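Malonyl CoA:acyl carrier protein malonyltransferase (Streptomyces coelicolor, PDB 1NM2) probably transfers the malonyl group from malonyl-CoA to the holo acyl carrier protein, supplying malonyl units for fatty acid biosynthesis. Local coordinates at residues A[4-9]-A[273-278]; A[103-108]-A[227-232]. All coordinates share one frame; numbering follows the deposited sequence.

Interaction 1. Residues A[4-9]-A[273-278]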
# COMPACT_ATOMS: atom_id res chain seq x y z
N VAL A 4 14.43 2.04 6.54
CA VAL A 4 13.51 1.67 5.47
C VAL A 4 12.26 2.53 5.57
O VAL A 4 11.59 2.56 6.61
CB VAL A 4 13.11 0.19 5.58
CG1 VAL A 4 12.12 -0.17 4.47
CG2 VAL A 4 14.34 -0.69 5.49
N LEU A 5 11.95 3.24 4.50
CA LEU A 5 10.77 4.10 4.46
C LEU A 5 9.65 3.35 3.75
O LEU A 5 9.79 2.98 2.59
CB LEU A 5 11.11 5.39 3.71
CG LEU A 5 10.07 6.51 3.61
CD1 LEU A 5 9.66 6.97 4.99
CD2 LEU A 5 10.66 7.67 2.81
N VAL A 6 8.54 3.10 4.45
CA VAL A 6 7.43 2.38 3.85
C VAL A 6 6.13 3.19 3.82
O VAL A 6 5.92 4.08 4.65
CB VAL A 6 7.16 1.02 4.56
CG1 VAL A 6 8.43 0.17 4.57
CG2 VAL A 6 6.65 1.26 5.98
N ALA A 7 5.27 2.87 2.86
CA ALA A 7 3.99 3.56 2.71
C ALA A 7 2.85 2.53 2.78
O ALA A 7 2.95 1.45 2.19
CB ALA A 7 3.95 4.29 1.37
N PRO A 8 1.76 2.86 3.49
CA PRO A 8 0.61 1.96 3.64
C PRO A 8 -0.31 1.83 2.42
O PRO A 8 -0.13 2.50 1.40
CB PRO A 8 -0.12 2.54 4.84
CG PRO A 8 0.08 4.02 4.65
CD PRO A 8 1.54 4.12 4.22
N GLY A 9 -1.30 0.95 2.56
CA GLY A 9 -2.27 0.71 1.50
C GLY A 9 -3.69 0.94 1.99
O GLY A 9 -3.90 1.47 3.08
N ILE A 273 12.46 1.54 10.82
CA ILE A 273 11.43 1.66 9.79
C ILE A 273 10.47 2.80 10.15
O ILE A 273 9.95 2.87 11.27
CB ILE A 273 10.58 0.38 9.65
CG1 ILE A 273 11.43 -0.75 9.07
CG2 ILE A 273 9.37 0.64 8.75
CD1 ILE A 273 10.67 -2.07 8.95
N ILE A 274 10.26 3.69 9.19
CA ILE A 274 9.34 4.80 9.36
C ILE A 274 8.24 4.60 8.32
O ILE A 274 8.53 4.43 7.13
CB ILE A 274 10.04 6.16 9.11
CG1 ILE A 274 11.05 6.44 10.23
CG2 ILE A 274 9.00 7.27 9.04
CD1 ILE A 274 11.83 7.71 10.04
N GLU A 275 7.00 4.58 8.77
CA GLU A 275 5.86 4.42 7.88
C GLU A 275 5.23 5.81 7.69
O GLU A 275 4.87 6.47 8.66
CB GLU A 275 4.85 3.46 8.51
CG GLU A 275 3.51 3.36 7.79
CD GLU A 275 2.56 2.39 8.47
OE1 GLU A 275 2.66 2.21 9.71
OE2 GLU A 275 1.69 1.83 7.78
N VAL A 276 5.10 6.25 6.44
CA VAL A 276 4.53 7.57 6.18
C VAL A 276 3.04 7.61 6.51
O VAL A 276 2.43 6.59 6.83
CB VAL A 276 4.76 8.01 4.71
CG1 VAL A 276 6.26 8.11 4.44
CG2 VAL A 276 4.10 7.02 3.73
N CYS A 277 2.46 8.80 6.44
CA CYS A 277 1.05 8.99 6.74
C CYS A 277 0.16 8.33 5.70
O CYS A 277 0.41 8.44 4.50
CB CYS A 277 0.73 10.48 6.83
SG CYS A 277 -1.00 10.86 7.13
N PRO A 278 -0.91 7.64 6.13
CA PRO A 278 -1.36 7.42 7.51
C PRO A 278 -0.77 6.12 8.06
O PRO A 278 -1.16 5.03 7.65
CB PRO A 278 -2.87 7.36 7.36
CG PRO A 278 -3.02 6.62 6.06
CD PRO A 278 -1.95 7.24 5.17
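Leu5 and Val276 meet through one methyl each, their side chains crossing at about a right angle, with Leu5 CD1 3.6 Å from Val276 CG1. The leucine has CG anti to the backbone N (chi1 -176°), and its CD1 reaches across to the valine and to the carbonyl oxygen of Ile274. Val276 CG2 sits between the backbone N and the carbonyl carbon, with CG1 anti to the carbonyl carbon (chi1 -62°), and lies 3.6 Å from Ala7 CB, where a small alanine suits the close approach. On the opposite side of the sheet, Val6 CG2 touches two residues, 3.9 Å from Ile273 CG2 and 3.8 Å from Glu275 CB. Val6 and Ile273 suit this place because their methyls branch at CB and so meet close to the backbone. Strands 3-7 and 272-275 are neighbours in the parallel sheet of an alpha/beta-hydrolase-like core, with helices on both faces: 100-107 over Leu5, 258-267 over Val4 and Val6. Three backbone hydrogen bonds join the two segments, the last from Val276 N, just past the strand, to Val6 O at 2.9 Å. Past the strand ends the chains move apart and the ring of Pro8 lies between them. Its CG lies 3.4 Å from Pro278 O and its CD 3.9 Å from Val276 CG2. Its CB is 3.5 Å from Glu275 OE2. An alanine here would probably leave the ring of Pro278 without the CG it packs on, open a gap beside Val276, and give up the ring that restrains the chain as it leaves the strand. The buried carboxylate of Glu275 is held further on: OE1 accepts from Gly280 N and bonds Thr283 OG1, while OE2 accepts from Leu282 N.

Interaction 2. Residues A[103-108]-A[227-232]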
# COMPACT_ATOMS: atom_id res chain seq x y z
N THR A 103 3.57 4.98 -4.02
CA THR A 103 4.10 6.01 -3.14
C THR A 103 5.62 5.84 -3.01
O THR A 103 6.37 6.81 -3.06
CB THR A 103 3.46 5.92 -1.74
OG1 THR A 103 2.03 5.93 -1.88
CG2 THR A 103 3.89 7.11 -0.87
N ALA A 104 6.05 4.59 -2.86
CA ALA A 104 7.46 4.25 -2.72
C ALA A 104 8.24 4.54 -4.00
O ALA A 104 9.44 4.80 -3.95
CB ALA A 104 7.61 2.79 -2.33
N ALA A 105 7.57 4.46 -5.15
CA ALA A 105 8.22 4.73 -6.43
C ALA A 105 8.63 6.20 -6.48
O ALA A 105 9.63 6.55 -7.12
CB ALA A 105 7.27 4.40 -7.58
N VAL A 106 7.84 7.05 -5.83
CA VAL A 106 8.14 8.47 -5.79
C VAL A 106 9.38 8.67 -4.90
O VAL A 106 10.32 9.37 -5.29
CB VAL A 106 6.94 9.28 -5.22
CG1 VAL A 106 7.29 10.76 -5.12
CG2 VAL A 106 5.71 9.10 -6.12
N PHE A 107 9.40 8.02 -3.74
CA PHE A 107 10.54 8.14 -2.84
C PHE A 107 11.84 7.69 -3.51
O PHE A 107 12.90 8.26 -3.25
CB PHE A 107 10.34 7.31 -1.56
CG PHE A 107 9.11 7.66 -0.79
CD1 PHE A 107 8.53 8.93 -0.90
CD2 PHE A 107 8.52 6.73 0.06
CE1 PHE A 107 7.38 9.26 -0.18
CE2 PHE A 107 7.37 7.05 0.79
CZ PHE A 107 6.80 8.32 0.66
N ALA A 108 11.77 6.67 -4.36
CA ALA A 108 12.96 6.16 -5.04
C ALA A 108 13.30 6.93 -6.31
O ALA A 108 14.27 6.61 -6.99
CB ALA A 108 12.79 4.67 -5.37
N VAL A 227 17.18 4.80 -4.94
CA VAL A 227 17.24 4.17 -3.63
C VAL A 227 16.72 2.75 -3.82
O VAL A 227 15.87 2.52 -4.69
CB VAL A 227 16.34 4.90 -2.61
CG1 VAL A 227 16.54 4.31 -1.23
CG2 VAL A 227 16.64 6.39 -2.62
N THR A 228 17.24 1.81 -3.04
CA THR A 228 16.81 0.42 -3.15
C THR A 228 15.28 0.33 -3.06
O THR A 228 14.68 0.79 -2.10
CB THR A 228 17.43 -0.44 -2.04
OG1 THR A 228 18.86 -0.34 -2.10
CG2 THR A 228 17.02 -1.90 -2.20
N TYR A 229 14.67 -0.27 -4.08
CA TYR A 229 13.22 -0.42 -4.15
C TYR A 229 12.82 -1.89 -4.00
O TYR A 229 13.16 -2.72 -4.85
CB TYR A 229 12.72 0.12 -5.49
CG TYR A 229 11.22 0.07 -5.66
CD1 TYR A 229 10.42 1.16 -5.31
CD2 TYR A 229 10.59 -1.08 -6.14
CE1 TYR A 229 9.03 1.11 -5.43
CE2 TYR A 229 9.21 -1.14 -6.26
CZ TYR A 229 8.44 -0.05 -5.90
OH TYR A 229 7.07 -0.13 -6.00
N VAL A 230 12.11 -2.21 -2.92
CA VAL A 230 11.67 -3.58 -2.65
C VAL A 230 10.25 -3.79 -3.15
O VAL A 230 9.34 -3.06 -2.76
CB VAL A 230 11.74 -3.89 -1.14
CG1 VAL A 230 11.32 -5.33 -0.87
CG2 VAL A 230 13.15 -3.65 -0.62
N SER A 231 10.06 -4.81 -3.99
CA SER A 231 8.76 -5.11 -4.60
C SER A 231 7.85 -6.16 -3.95
O SER A 231 8.31 -7.21 -3.49
CB SER A 231 8.99 -5.48 -6.07
OG SER A 231 7.83 -6.04 -6.68
N ASN A 232 6.55 -5.86 -3.95
CA ASN A 232 5.50 -6.72 -3.39
C ASN A 232 5.38 -8.08 -4.05
O ASN A 232 4.94 -9.05 -3.43
CB ASN A 232 4.13 -6.05 -3.53
CG ASN A 232 3.88 -4.99 -2.48
OD1 ASN A 232 2.80 -4.40 -2.45
ND2 ASN A 232 4.86 -4.74 -1.63
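Tyr229 brings the rim of its ring against helix 100-107, with CE1 3.7 Å from Ala105 N and 3.8 Å from Ala104 C. Both backbone atoms lie near the ring plane, at its edge. Ala104 CB adds an apolar contact at 3.8 Å to the same CE1, and Ala108 CB approaches the ring obliquely, 4.2 Å from CD1. Alanine suits Ala104 in particular: its CB points toward the ring, and a longer side chain would probably hold the ring off the backbone. Just past the helix, Ala108 CB also lies 3.8 Å from Val227 O. No hydrogen bond passes between 103-108 and 227-232 themselves. The first torsion of Tyr229 sets CG anti to the backbone N (chi1 -178°), and the ring's far end is held by the hydrogen bond of OH to Glu101 O. A backbone hydrogen bond ties Ala108 to Lys226. Further on, Asn232 uses OD1 to accept from Ser98 N and ND2 to donate to Gly96 O, gripping the turn between strand 93-96 and helix 100-107, whose GxSxG sequence is consistent with a nucleophile elbow. The short, weakly bonded strand about 228-229 is the outermost of the parallel sheet on this side, bonded to strand 93-96 through Val94, with helix 100-107 packed against Tyr229 and helix 258-267 against Val230 and Asn232.

Overall arrangement
Both interactions reach the same parallel sheet, their centres 11 Å apart, with strand 93-96 lying between strands 3-7 and 228-229. The helix of interaction 2 packs directly on interaction 1: Phe107 CD2 is 3.6 Å from Leu5 CD2, Phe107 CZ is 3.8 Å from Val276 CG1, and Thr103 CB is 3.6 Å from Ala7 CB. Thr103 and Phe107 thus face interaction 1. Interaction 1 lies next to the pocket, the side chain of Pro8 about 4 Å from the bound acetate, which mimics a malonyl group; the 227-232 segment reaches the probable nucleophile elbow around Ser98 through Asn232, and Ala7 touches it as well.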